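Local structure of type I modular polyketide synthase (Streptomyces albus subsp. albus, 6IYT) at residues A133-E138 / P186-V191; S239-D244 / H328-D333; D244-K249 / C321-P326; L416-L421 / P428-T433. The protein probably selects an extender unit, likely ethylmalonyl from its coenzyme A thioester, and loads it for chain extension in salinomycin biosynthesis. All coordinates share one frame; numbering follows the deposited sequence.

Interaction 1 of 4, residues A133-E138 / P186-V191; sequences AGMAVE and PVLFTV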
loop_
_atom_site.group_PDB
_atom_site.type_symbol
_atom_site.label_atom_id
_atom_site.label_comp_id
_atom_site.label_asym_id
_atom_site.label_seq_id
_atom_site.Cartn_x
_atom_site.Cartn_y
_atom_site.Cartn_z
ATOM N N ALA A 133 -8.641 7.107 -10.522
ATOM C CA ALA A 133 -9.907 6.848 -11.147
ATOM C C ALA A 133 -9.855 5.513 -11.859
ATOM O O ALA A 133 -8.949 5.261 -12.669
ATOM C CB ALA A 133 -10.251 7.964 -12.124
ATOM N N GLY A 134 -10.753 4.623 -11.470
ATOM C CA GLY A 134 -10.810 3.270 -12.034
ATOM C C GLY A 134 -10.032 2.229 -11.235
ATOM O O GLY A 134 -10.006 1.056 -11.601
ATOM N N MET A 135 -9.402 2.648 -10.133
ATOM C CA MET A 135 -8.686 1.694 -9.249
ATOM C C MET A 135 -9.588 0.527 -8.803
ATOM O O MET A 135 -10.794 0.698 -8.593
ATOM C CB MET A 135 -8.130 2.415 -8.003
ATOM C CG MET A 135 -9.205 2.937 -7.057
ATOM S SD MET A 135 -8.462 3.779 -5.655
ATOM C CE MET A 135 -7.829 2.393 -4.740
ATOM N N ALA A 136 -8.981 -0.651 -8.689
ATOM C CA ALA A 136 -9.603 -1.870 -8.112
ATOM C C ALA A 136 -10.497 -2.651 -9.062
ATOM O O ALA A 136 -10.746 -3.817 -8.834
ATOM C CB ALA A 136 -10.353 -1.570 -6.819
ATOM N N VAL A 137 -11.020 -1.989 -10.090
ATOM C CA VAL A 137 -11.963 -2.630 -10.999
ATOM C C VAL A 137 -11.330 -3.852 -11.670
ATOM O O VAL A 137 -11.909 -4.902 -11.712
ATOM C CB VAL A 137 -12.467 -1.657 -12.099
ATOM C CG1 VAL A 137 -13.410 -2.390 -13.047
ATOM C CG2 VAL A 137 -13.160 -0.473 -11.474
ATOM N N GLU A 138 -10.141 -3.690 -12.203
ATOM C CA GLU A 138 -9.541 -4.745 -12.987
ATOM C C GLU A 138 -9.121 -5.878 -12.075
ATOM O O GLU A 138 -9.258 -7.038 -12.426
ATOM C CB GLU A 138 -8.344 -4.236 -13.777
ATOM C CG GLU A 138 -7.779 -5.277 -14.724
ATOM C CD GLU A 138 -6.570 -4.771 -15.503
ATOM O OE1 GLU A 138 -5.869 -5.621 -16.132
ATOM O OE2 GLU A 138 -6.264 -3.547 -15.398
ATOM N N PRO A 186 -14.039 5.392 2.969
ATOM C CA PRO A 186 -14.413 3.997 3.168
ATOM C C PRO A 186 -14.061 3.101 1.992
ATOM O O PRO A 186 -13.741 1.897 2.190
ATOM C CB PRO A 186 -15.959 4.070 3.375
ATOM C CG PRO A 186 -16.196 5.462 3.883
ATOM C CD PRO A 186 -15.204 6.289 3.075
ATOM N N VAL A 187 -14.006 3.674 0.788
ATOM C CA VAL A 187 -13.566 2.901 -0.386
ATOM C C VAL A 187 -12.050 2.576 -0.299
ATOM O O VAL A 187 -11.659 1.439 -0.455
ATOM C CB VAL A 187 -13.867 3.632 -1.676
ATOM C CG1 VAL A 187 -13.089 3.019 -2.810
ATOM C CG2 VAL A 187 -15.352 3.593 -1.955
ATOM N N LEU A 188 -11.240 3.570 0.079
ATOM C CA LEU A 188 -9.805 3.351 0.330
ATOM C C LEU A 188 -9.547 2.289 1.383
ATOM O O LEU A 188 -8.643 1.489 1.237
ATOM C CB LEU A 188 -9.139 4.654 0.747
ATOM C CG LEU A 188 -8.236 5.424 -0.211
ATOM C CD1 LEU A 188 -8.432 5.109 -1.665
ATOM C CD2 LEU A 188 -8.277 6.927 0.061
ATOM N N PHE A 189 -10.289 2.364 2.496
ATOM C CA PHE A 189 -10.245 1.371 3.531
ATOM C C PHE A 189 -10.485 -0.041 2.961
ATOM O O PHE A 189 -9.707 -0.943 3.200
ATOM C CB PHE A 189 -11.295 1.685 4.587
ATOM C CG PHE A 189 -11.543 0.571 5.548
ATOM C CD1 PHE A 189 -10.735 0.415 6.663
ATOM C CD2 PHE A 189 -12.670 -0.180 5.455
ATOM C CE1 PHE A 189 -10.981 -0.579 7.599
ATOM C CE2 PHE A 189 -12.950 -1.156 6.386
ATOM C CZ PHE A 189 -12.098 -1.352 7.474
ATOM N N THR A 190 -11.509 -0.181 2.130
ATOM C CA THR A 190 -11.872 -1.485 1.595
ATOM C C THR A 190 -10.788 -1.977 0.676
ATOM O O THR A 190 -10.358 -3.115 0.790
ATOM C CB THR A 190 -13.224 -1.453 0.844
ATOM O OG1 THR A 190 -13.093 -0.696 -0.362
ATOM C CG2 THR A 190 -14.233 -0.855 1.691
ATOM N N VAL A 191 -10.248 -1.084 -0.122
ATOM C CA VAL A 191 -9.224 -1.465 -1.080
ATOM C C VAL A 191 -7.911 -1.859 -0.348
ATOM O O VAL A 191 -7.311 -2.908 -0.656
ATOM C CB VAL A 191 -8.957 -0.350 -2.092
ATOM C CG1 VAL A 191 -7.678 -0.609 -2.830
ATOM C CG2 VAL A 191 -10.110 -0.217 -3.061
#
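M135 has its CG between the backbone N and the carbonyl carbon (chi1 67°), the chain then runs straight, and a bend at chi3 (-73°) turns its methyl to V191 on the helix. The tip does the touching. M135 CE lies 3.6 Å from V191 CG1 and 3.9 Å from V191 CG2, so it rests over the fork of the valine. M135 CE also meets L188 CD1 at 4.1 Å. A136 adds a smaller contact, its CB 4.0 Å from V191 CG2. A136 is the N-cap residue of helix 137-142, so the chain meets helix 181-200 just where the new helix starts. No hydrogen bond crosses; the contact is apolar and buried. Around the contact, A136 and V187 both pack on V169, and M135 on A396. L188 also touches Q214, in a turn that fits the GxSxG nucleophile elbow of the hydrolase-like acyltransferase core. The arrangement is loop-on-helix packing close to that probable active site.

Interaction 2 of 4, residues S239-D244 / H328-D333; sequences SQLFAD and HERILD
The guanidinium of R330 has L241 CD1 over one face, 3.5 Å above the plane and offset toward the rim. The closest atom is R330 NH2, 3.8 Å from L241 CD1. At the edge of the group, NH1 forms a salt bridge with E245, the next acidic residue along helix 228-245. A second flat pair lies within segment 239-244. Q240 NE2 bonds D244 OD1 at 3.1 Å; the oxygen lies in the amide plane of Q240, but the donor stands 43° out of the carboxylate plane. This is an i to i+4 side-chain bond along the helix. D244 and R330 carry opposite charges, yet D244 OD2 and R330 NH2 stay 5.8 Å apart, so any attraction between them is probably only long-range.

L241 carries the contact with both branches. Its CG is anti to the backbone N (chi1 179°), which sends the fork straight across to helix 328-334. CD1 goes under the arginine. CD2 meets I331 CG1 at 3.5 Å, and these two side chains cross at about a right angle. R330 is bent at chi3 (80°), which swings the guanidinium over the leucine. No hydrogen bond joins the segments.

I331 also packs on F367 and C370 of helix 363-371. H328 stacks its ring on F367. This is helix-to-helix packing beside the small ferredoxin-like subdomain of the acyltransferase fold: one helix leads into that insertion and the other follows it.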
loop_
_atom_site.group_PDB
_atom_site.type_symbol
_atom_site.label_atom_id
_atom_site.label_comp_id
_atom_site.label_asym_id
_atom_site.label_seq_id
_atom_site.Cartn_x
_atom_site.Cartn_y
_atom_site.Cartn_z
ATOM N N SER A 239 -15.304 10.095 8.439
ATOM C CA SER A 239 -15.250 10.780 7.156
ATOM C C SER A 239 -16.537 11.562 6.865
ATOM O O SER A 239 -16.486 12.648 6.303
ATOM C CB SER A 239 -14.896 9.826 6.000
ATOM O OG SER A 239 -15.873 8.813 5.788
ATOM N N GLN A 240 -17.676 11.035 7.293
ATOM C CA GLN A 240 -18.949 11.794 7.189
ATOM C C GLN A 240 -18.914 13.064 8.042
ATOM O O GLN A 240 -19.312 14.144 7.591
ATOM C CB GLN A 240 -20.128 10.934 7.612
ATOM C CG GLN A 240 -21.473 11.610 7.385
ATOM C CD GLN A 240 -21.729 11.923 5.929
ATOM O OE1 GLN A 240 -21.807 11.001 5.076
ATOM N NE2 GLN A 240 -21.964 13.191 5.627
ATOM N N LEU A 241 -18.337 12.974 9.234
ATOM C CA LEU A 241 -18.243 14.200 10.099
ATOM C C LEU A 241 -17.395 15.249 9.407
ATOM O O LEU A 241 -17.756 16.441 9.348
ATOM C CB LEU A 241 -17.654 13.878 11.452
ATOM C CG LEU A 241 -17.484 15.057 12.388
ATOM C CD1 LEU A 241 -18.819 15.676 12.725
ATOM C CD2 LEU A 241 -16.746 14.621 13.641
ATOM N N PHE A 242 -16.297 14.804 8.822
ATOM C CA PHE A 242 -15.410 15.711 8.106
ATOM C C PHE A 242 -16.102 16.319 6.879
ATOM O O PHE A 242 -15.855 17.495 6.538
ATOM C CB PHE A 242 -14.129 14.993 7.697
ATOM C CG PHE A 242 -13.232 14.660 8.846
ATOM C CD1 PHE A 242 -13.505 15.128 10.113
ATOM C CD2 PHE A 242 -12.067 13.943 8.643
ATOM C CE1 PHE A 242 -12.668 14.831 11.180
ATOM C CE2 PHE A 242 -11.248 13.599 9.730
ATOM C CZ PHE A 242 -11.516 14.110 10.971
ATOM N N ALA A 243 -16.869 15.511 6.156
ATOM C CA ALA A 243 -17.676 16.017 5.015
ATOM C C ALA A 243 -18.635 17.113 5.495
ATOM O O ALA A 243 -18.864 18.121 4.795
ATOM C CB ALA A 243 -18.473 14.876 4.377
ATOM N N ASP A 244 -19.252 16.868 6.623
ATOM C CA ASP A 244 -20.185 17.815 7.206
ATOM C C ASP A 244 -19.604 19.137 7.728
ATOM O O ASP A 244 -20.263 20.165 7.668
ATOM C CB ASP A 244 -21.058 17.153 8.271
ATOM C CG ASP A 244 -21.964 16.073 7.688
ATOM O OD1 ASP A 244 -22.243 16.158 6.511
ATOM O OD2 ASP A 244 -22.405 15.186 8.395
ATOM N N HIS A 328 -13.828 17.749 18.700
ATOM C CA HIS A 328 -13.397 16.777 19.696
ATOM C C HIS A 328 -14.581 16.064 20.358
ATOM O O HIS A 328 -14.631 14.830 20.413
ATOM C CB HIS A 328 -12.584 17.499 20.742
ATOM C CG HIS A 328 -11.863 16.596 21.682
ATOM N ND1 HIS A 328 -10.975 17.073 22.623
ATOM C CD2 HIS A 328 -11.919 15.257 21.856
ATOM C CE1 HIS A 328 -10.469 16.055 23.296
ATOM N NE2 HIS A 328 -11.058 14.946 22.877
ATOM N N GLU A 329 -15.480 16.835 20.942
ATOM C CA GLU A 329 -16.626 16.267 21.681
ATOM C C GLU A 329 -17.500 15.365 20.780
ATOM O O GLU A 329 -17.924 14.263 21.184
ATOM C CB GLU A 329 -17.466 17.394 22.280
ATOM C CG GLU A 329 -16.799 18.076 23.456
ATOM C CD GLU A 329 -15.551 18.861 23.069
ATOM O OE1 GLU A 329 -14.541 18.755 23.820
ATOM O OE2 GLU A 329 -15.591 19.582 22.032
ATOM N N ARG A 330 -17.750 15.829 19.573
ATOM C CA ARG A 330 -18.541 15.057 18.621
ATOM C C ARG A 330 -17.863 13.731 18.229
ATOM O O ARG A 330 -18.506 12.722 18.061
ATOM C CB ARG A 330 -18.880 15.898 17.392
ATOM C CG ARG A 330 -19.903 16.956 17.696
ATOM C CD ARG A 330 -19.992 18.006 16.612
ATOM N NE ARG A 330 -20.786 17.554 15.488
ATOM C CZ ARG A 330 -21.067 18.328 14.448
ATOM N NH1 ARG A 330 -20.615 19.560 14.410
ATOM N NH2 ARG A 330 -21.810 17.860 13.463
ATOM N N ILE A 331 -16.548 13.783 18.076
ATOM C CA ILE A 331 -15.820 12.594 17.685
ATOM C C ILE A 331 -15.911 11.548 18.788
ATOM O O ILE A 331 -16.176 10.374 18.517
ATOM C CB ILE A 331 -14.350 12.912 17.334
ATOM C CG1 ILE A 331 -14.287 13.652 15.987
ATOM C CG2 ILE A 331 -13.521 11.644 17.306
ATOM C CD1 ILE A 331 -13.004 14.457 15.775
ATOM N N LEU A 332 -15.782 11.971 20.045
ATOM C CA LEU A 332 -15.882 11.006 21.172
ATOM C C LEU A 332 -17.266 10.381 21.258
ATOM O O LEU A 332 -17.395 9.178 21.470
ATOM C CB LEU A 332 -15.509 11.649 22.499
ATOM C CG LEU A 332 -14.116 12.224 22.664
ATOM C CD1 LEU A 332 -13.894 12.684 24.094
ATOM C CD2 LEU A 332 -13.026 11.211 22.270
ATOM N N ASP A 333 -18.303 11.163 20.961
ATOM C CA ASP A 333 -19.644 10.648 20.958
ATOM C C ASP A 333 -19.863 9.682 19.802
ATOM O O ASP A 333 -20.474 8.621 19.978
ATOM C CB ASP A 333 -20.667 11.797 20.853
ATOM C CG ASP A 333 -21.112 12.316 22.203
ATOM O OD1 ASP A 333 -20.888 11.623 23.237
ATOM O OD2 ASP A 333 -21.699 13.450 22.235
#

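Interaction 3 of 4, residues D244-K249 / C321-P326; sequences DELVGK and CAQVDP
Q323 meets K249 and L246 with a nearly straight side chain. Its CG is anti to its own carbonyl carbon (chi1 -71°), and the chain stays extended beyond it, so the amide reaches the turn at the end of helix 228-245. There Q323 NE2 bonds K249 O at 3.0 Å. The bond is bent, with an N-H...O angle of 146°, and the donor stands above the carbonyl plane rather than on a lone pair. The other half of the amide works through water. A water donates to Q323 OE1 at 2.8 Å and to L246 O at 2.9 Å. Both ends of the amide are thus tied to the turn, which should fix its rotation. Q323 OE1 also lies 3.7 Å from K249 CB.

L246 has its CG beside the backbone N and then an extended fork. L246 CD2 lies 3.8 Å from Q323 O, with the amide oxygen a little farther off, while L246 CD1 touches V324 CG1 at 4.2 Å. K249 starts toward Q323 but runs away from it. A turn at chi4 (129°) brings K249 NZ to within 2.8 Å of E245 O, a carbonyl at the last turn of the helix. K249 N bonds L246 O at 3.0 Å and closes a type II turn, with G248 at its positive-phi place.

Segment 321-326 holds a short 3-10 segment, 322-324, in the loop between strand 310-312 and helix 328-334. V317, earlier in that loop, covers L246, and helix 363-371 lies behind it, its R371 salt-bridged to D325.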
loop_
_atom_site.group_PDB
_atom_site.type_symbol
_atom_site.label_atom_id
_atom_site.label_comp_id
_atom_site.label_asym_id
_atom_site.label_seq_id
_atom_site.Cartn_x
_atom_site.Cartn_y
_atom_site.Cartn_z
ATOM N N ASP A 244 -19.252 16.868 6.623
ATOM C CA ASP A 244 -20.185 17.815 7.206
ATOM C C ASP A 244 -19.604 19.137 7.728
ATOM O O ASP A 244 -20.263 20.165 7.668
ATOM C CB ASP A 244 -21.058 17.153 8.271
ATOM C CG ASP A 244 -21.964 16.073 7.688
ATOM O OD1 ASP A 244 -22.243 16.158 6.511
ATOM O OD2 ASP A 244 -22.405 15.186 8.395
ATOM N N GLU A 245 -18.430 19.079 8.360
ATOM C CA GLU A 245 -17.851 20.275 8.995
ATOM C C GLU A 245 -16.515 20.888 8.538
ATOM O O GLU A 245 -16.226 22.033 8.881
ATOM C CB GLU A 245 -17.752 20.026 10.505
ATOM C CG GLU A 245 -19.023 19.480 11.134
ATOM C CD GLU A 245 -20.087 20.544 11.311
ATOM O OE1 GLU A 245 -19.732 21.740 11.329
ATOM O OE2 GLU A 245 -21.275 20.183 11.434
ATOM N N LEU A 246 -15.704 20.154 7.785
ATOM C CA LEU A 246 -14.416 20.658 7.379
ATOM C C LEU A 246 -14.211 20.887 5.864
ATOM O O LEU A 246 -13.269 21.517 5.477
ATOM C CB LEU A 246 -13.313 19.713 7.880
ATOM C CG LEU A 246 -13.169 19.530 9.379
ATOM C CD1 LEU A 246 -12.025 18.616 9.756
ATOM C CD2 LEU A 246 -12.965 20.901 10.017
ATOM N N VAL A 247 -15.084 20.334 5.040
ATOM C CA VAL A 247 -14.866 20.454 3.593
ATOM C C VAL A 247 -15.000 21.930 3.174
ATOM O O VAL A 247 -15.868 22.643 3.693
ATOM C CB VAL A 247 -15.837 19.574 2.789
ATOM C CG1 VAL A 247 -15.813 19.950 1.320
ATOM C CG2 VAL A 247 -15.475 18.127 2.959
ATOM N N GLY A 248 -14.001 22.422 2.456
ATOM C CA GLY A 248 -13.953 23.833 2.068
ATOM C C GLY A 248 -13.128 24.702 3.011
ATOM O O GLY A 248 -12.700 25.788 2.649
ATOM N N LYS A 249 -12.955 24.256 4.235
ATOM C CA LYS A 249 -12.283 25.073 5.255
ATOM C C LYS A 249 -10.785 24.835 5.297
ATOM O O LYS A 249 -10.053 25.543 6.006
ATOM C CB LYS A 249 -12.903 24.806 6.606
ATOM C CG LYS A 249 -14.392 25.126 6.622
ATOM C CD LYS A 249 -15.003 24.955 7.980
ATOM C CE LYS A 249 -16.410 25.533 8.004
ATOM N NZ LYS A 249 -17.405 24.572 8.557
ATOM N N CYS A 321 -4.486 19.263 12.434
ATOM C CA CYS A 321 -4.219 20.595 12.935
ATOM C C CYS A 321 -5.386 21.047 13.819
ATOM O O CYS A 321 -6.311 20.264 14.079
ATOM C CB CYS A 321 -4.009 21.566 11.767
ATOM S SG CYS A 321 -5.499 21.912 10.853
ATOM N N ALA A 322 -5.315 22.284 14.324
ATOM C CA ALA A 322 -6.308 22.786 15.288
ATOM C C ALA A 322 -7.730 22.865 14.739
ATOM O O ALA A 322 -8.681 23.008 15.502
ATOM C CB ALA A 322 -5.881 24.156 15.802
ATOM N N GLN A 323 -7.896 22.776 13.425
ATOM C CA GLN A 323 -9.267 22.731 12.849
ATOM C C GLN A 323 -10.084 21.583 13.384
ATOM O O GLN A 323 -11.309 21.655 13.391
ATOM C CB GLN A 323 -9.247 22.655 11.322
ATOM C CG GLN A 323 -8.809 23.960 10.658
ATOM C CD GLN A 323 -9.194 24.047 9.181
ATOM O OE1 GLN A 323 -10.214 23.464 8.728
ATOM N NE2 GLN A 323 -8.404 24.797 8.421
ATOM N N VAL A 324 -9.425 20.525 13.835
ATOM C CA VAL A 324 -10.169 19.401 14.351
ATOM C C VAL A 324 -10.525 19.565 15.831
ATOM O O VAL A 324 -11.396 18.876 16.318
ATOM C CB VAL A 324 -9.493 18.042 14.105
ATOM C CG1 VAL A 324 -9.105 17.884 12.642
ATOM C CG2 VAL A 324 -8.307 17.867 14.971
ATOM N N ASP A 325 -9.948 20.556 16.518
ATOM C CA ASP A 325 -10.291 20.734 17.935
ATOM C C ASP A 325 -11.789 20.949 18.217
ATOM O O ASP A 325 -12.320 20.386 19.176
ATOM C CB ASP A 325 -9.456 21.816 18.595
ATOM C CG ASP A 325 -8.052 21.334 18.932
ATOM O OD1 ASP A 325 -7.895 20.151 19.349
ATOM O OD2 ASP A 325 -7.107 22.111 18.749
ATOM N N PRO A 326 -12.472 21.764 17.396
ATOM C CA PRO A 326 -13.871 22.004 17.697
ATOM C C PRO A 326 -14.706 20.766 17.564
ATOM O O PRO A 326 -15.893 20.789 17.916
ATOM C CB PRO A 326 -14.291 23.041 16.658
ATOM C CG PRO A 326 -13.045 23.762 16.307
ATOM C CD PRO A 326 -11.920 22.779 16.470
HETATM O O HOH W 1 -10.713 21.585 6.748
#

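Interaction 4 of 4, residues L416-L421 / P428-T433; sequences LAQGTL and PRRVLT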
loop_
_atom_site.group_PDB
_atom_site.type_symbol
_atom_site.label_atom_id
_atom_site.label_comp_id
_atom_site.label_asym_id
_atom_site.label_seq_id
_atom_site.Cartn_x
_atom_site.Cartn_y
_atom_site.Cartn_z
ATOM N N LEU A 416 13.667 -2.962 1.762
ATOM C CA LEU A 416 12.774 -3.027 0.600
ATOM C C LEU A 416 11.497 -2.260 0.904
ATOM O O LEU A 416 10.877 -2.475 1.949
ATOM C CB LEU A 416 12.435 -4.468 0.269
ATOM C CG LEU A 416 11.331 -4.676 -0.765
ATOM C CD1 LEU A 416 11.770 -4.260 -2.147
ATOM C CD2 LEU A 416 10.892 -6.129 -0.751
ATOM N N ALA A 417 11.189 -1.297 0.056
ATOM C CA ALA A 417 9.951 -0.539 0.151
ATOM C C ALA A 417 9.129 -0.775 -1.096
ATOM O O ALA A 417 9.511 -0.367 -2.197
ATOM C CB ALA A 417 10.261 0.939 0.324
ATOM N N GLN A 418 8.097 -1.581 -0.952
ATOM C CA GLN A 418 7.437 -2.188 -2.075
ATOM C C GLN A 418 5.979 -1.771 -2.053
ATOM O O GLN A 418 5.321 -1.954 -1.065
ATOM C CB GLN A 418 7.534 -3.695 -1.950
ATOM C CG GLN A 418 6.821 -4.417 -3.035
ATOM C CD GLN A 418 7.432 -4.159 -4.343
ATOM O OE1 GLN A 418 8.636 -4.330 -4.503
ATOM N NE2 GLN A 418 6.645 -3.644 -5.286
ATOM N N GLY A 419 5.493 -1.222 -3.161
ATOM C CA GLY A 419 4.055 -0.965 -3.336
ATOM C C GLY A 419 3.297 -2.181 -3.868
ATOM O O GLY A 419 3.890 -3.227 -4.134
ATOM N N THR A 420 1.981 -2.026 -4.011
ATOM C CA THR A 420 1.142 -3.066 -4.518
ATOM C C THR A 420 0.667 -2.675 -5.899
ATOM O O THR A 420 1.259 -3.102 -6.874
ATOM C CB THR A 420 -0.025 -3.375 -3.588
ATOM O OG1 THR A 420 0.483 -3.608 -2.260
ATOM C CG2 THR A 420 -0.758 -4.602 -4.053
ATOM N N LEU A 421 -0.339 -1.807 -5.996
ATOM C CA LEU A 421 -0.709 -1.274 -7.287
ATOM C C LEU A 421 -0.108 0.093 -7.546
ATOM O O LEU A 421 0.625 0.612 -6.736
ATOM C CB LEU A 421 -2.237 -1.231 -7.441
ATOM C CG LEU A 421 -3.015 -2.499 -7.104
ATOM C CD1 LEU A 421 -4.522 -2.294 -7.342
ATOM C CD2 LEU A 421 -2.511 -3.663 -7.935
ATOM N N PRO A 428 -3.376 -8.160 -13.284
ATOM C CA PRO A 428 -2.447 -9.190 -12.903
ATOM C C PRO A 428 -1.010 -8.835 -13.202
ATOM O O PRO A 428 -0.124 -9.181 -12.418
ATOM C CB PRO A 428 -2.905 -10.382 -13.727
ATOM C CG PRO A 428 -4.355 -10.177 -13.842
ATOM C CD PRO A 428 -4.555 -8.707 -13.969
ATOM N N ARG A 429 -0.749 -8.121 -14.294
ATOM C CA ARG A 429 0.636 -7.740 -14.544
ATOM C C ARG A 429 1.204 -6.924 -13.366
ATOM O O ARG A 429 2.316 -7.187 -12.896
ATOM C CB ARG A 429 0.819 -6.989 -15.842
ATOM C CG ARG A 429 2.246 -6.428 -15.961
ATOM C CD ARG A 429 2.483 -5.720 -17.268
ATOM N NE ARG A 429 2.642 -6.662 -18.346
ATOM C CZ ARG A 429 3.794 -7.271 -18.624
ATOM N NH1 ARG A 429 3.868 -8.069 -19.654
ATOM N NH2 ARG A 429 4.901 -6.993 -17.916
ATOM N N ARG A 430 0.459 -5.935 -12.905
ATOM C CA ARG A 430 0.916 -5.130 -11.771
ATOM C C ARG A 430 1.152 -5.951 -10.503
ATOM O O ARG A 430 2.172 -5.784 -9.833
ATOM C CB ARG A 430 -0.066 -3.980 -11.475
ATOM C CG ARG A 430 0.380 -3.080 -10.347
ATOM C CD ARG A 430 1.662 -2.368 -10.651
ATOM N NE ARG A 430 2.832 -2.983 -10.012
ATOM C CZ ARG A 430 4.075 -2.523 -10.110
ATOM N NH1 ARG A 430 4.376 -1.569 -10.990
ATOM N NH2 ARG A 430 5.048 -3.095 -9.413
ATOM N N VAL A 431 0.232 -6.836 -10.170
ATOM C CA VAL A 431 0.405 -7.709 -8.995
ATOM C C VAL A 431 1.672 -8.542 -9.159
ATOM O O VAL A 431 2.486 -8.647 -8.235
ATOM C CB VAL A 431 -0.809 -8.609 -8.774
ATOM C CG1 VAL A 431 -0.557 -9.602 -7.654
ATOM C CG2 VAL A 431 -2.039 -7.743 -8.456
ATOM N N LEU A 432 1.758 -9.268 -10.262
ATOM C CA LEU A 432 2.931 -10.117 -10.494
ATOM C C LEU A 432 4.224 -9.323 -10.492
ATOM O O LEU A 432 5.282 -9.847 -10.070
ATOM C CB LEU A 432 2.787 -10.874 -11.813
ATOM C CG LEU A 432 1.695 -11.954 -11.873
ATOM C CD1 LEU A 432 1.644 -12.558 -13.269
ATOM C CD2 LEU A 432 1.917 -13.035 -10.836
ATOM N N THR A 433 4.182 -8.108 -11.034
ATOM C CA THR A 433 5.354 -7.211 -11.033
ATOM C C THR A 433 5.787 -6.794 -9.614
ATOM O O THR A 433 6.945 -6.927 -9.258
ATOM C CB THR A 433 5.140 -5.982 -11.938
ATOM O OG1 THR A 433 4.862 -6.418 -13.281
ATOM C CG2 THR A 433 6.382 -5.125 -11.960
#
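R430 lies along T420 and L421 and carries most of this contact. Its CB points to segment 416-421, and with CG anti to the backbone N (chi1 -178°) the chain is led to the other backbone. CG is wedged there: R430 CG is 3.6 Å from T420 O, 3.7 Å from L421 CA and 3.8 Å from L421 CD2. R430 and L421 slide past each other in opposite directions. Bends at chi2 and chi3 (63° and -101°) then fold the chain along the carbonyl of T420. R430 CD lies 3.9 Å from T420 O and R430 NE 3.5 Å from it, an oblique approach that makes no hydrogen bond; S434 OG bonds that carbonyl instead.

The setting is a beta-alpha unit of the hydrolase-like core. Strand 416-418 is an outermost strand of the four-stranded parallel sheet, and the chain turns from it into helix 428-439.

At the tip, a salt bridge from NH1 to E425, one from NH2 to E437 and a bond between NH2 and S434 OG hold the charged end of this buried arginine. T433 CB sits over one face of the guanidinium, 3.8 Å above its plane. E437 also accepts from Q418 NE2, which bonds G419 O at 3.0 Å with that oxygen in its amide plane. Beside CG, L421 CD2 meets V431 CG2 at 4.1 Å, the two side chains lying side by side and pointing the same way.

Interactions 2 and 3 form one region, their centres 9 Å apart. They share D244 and helix 228-245, and R330 NH1 of interaction 2 is 3.1 Å from E245 OE2 of interaction 3. Interaction 1 joins this region through packing, with P186 CD 3.8 Å from S239 OG, although the centres of interactions 1 and 2 are 24 Å apart. Interaction 4 lies to the other side of the chain's core. It touches interaction 1, where E138 OE1 is 4.0 Å from P428 CD, but its centre is about 35 Å from those of interactions 2 and 3. Interaction 1 comes near the probable nucleophile elbow through L188.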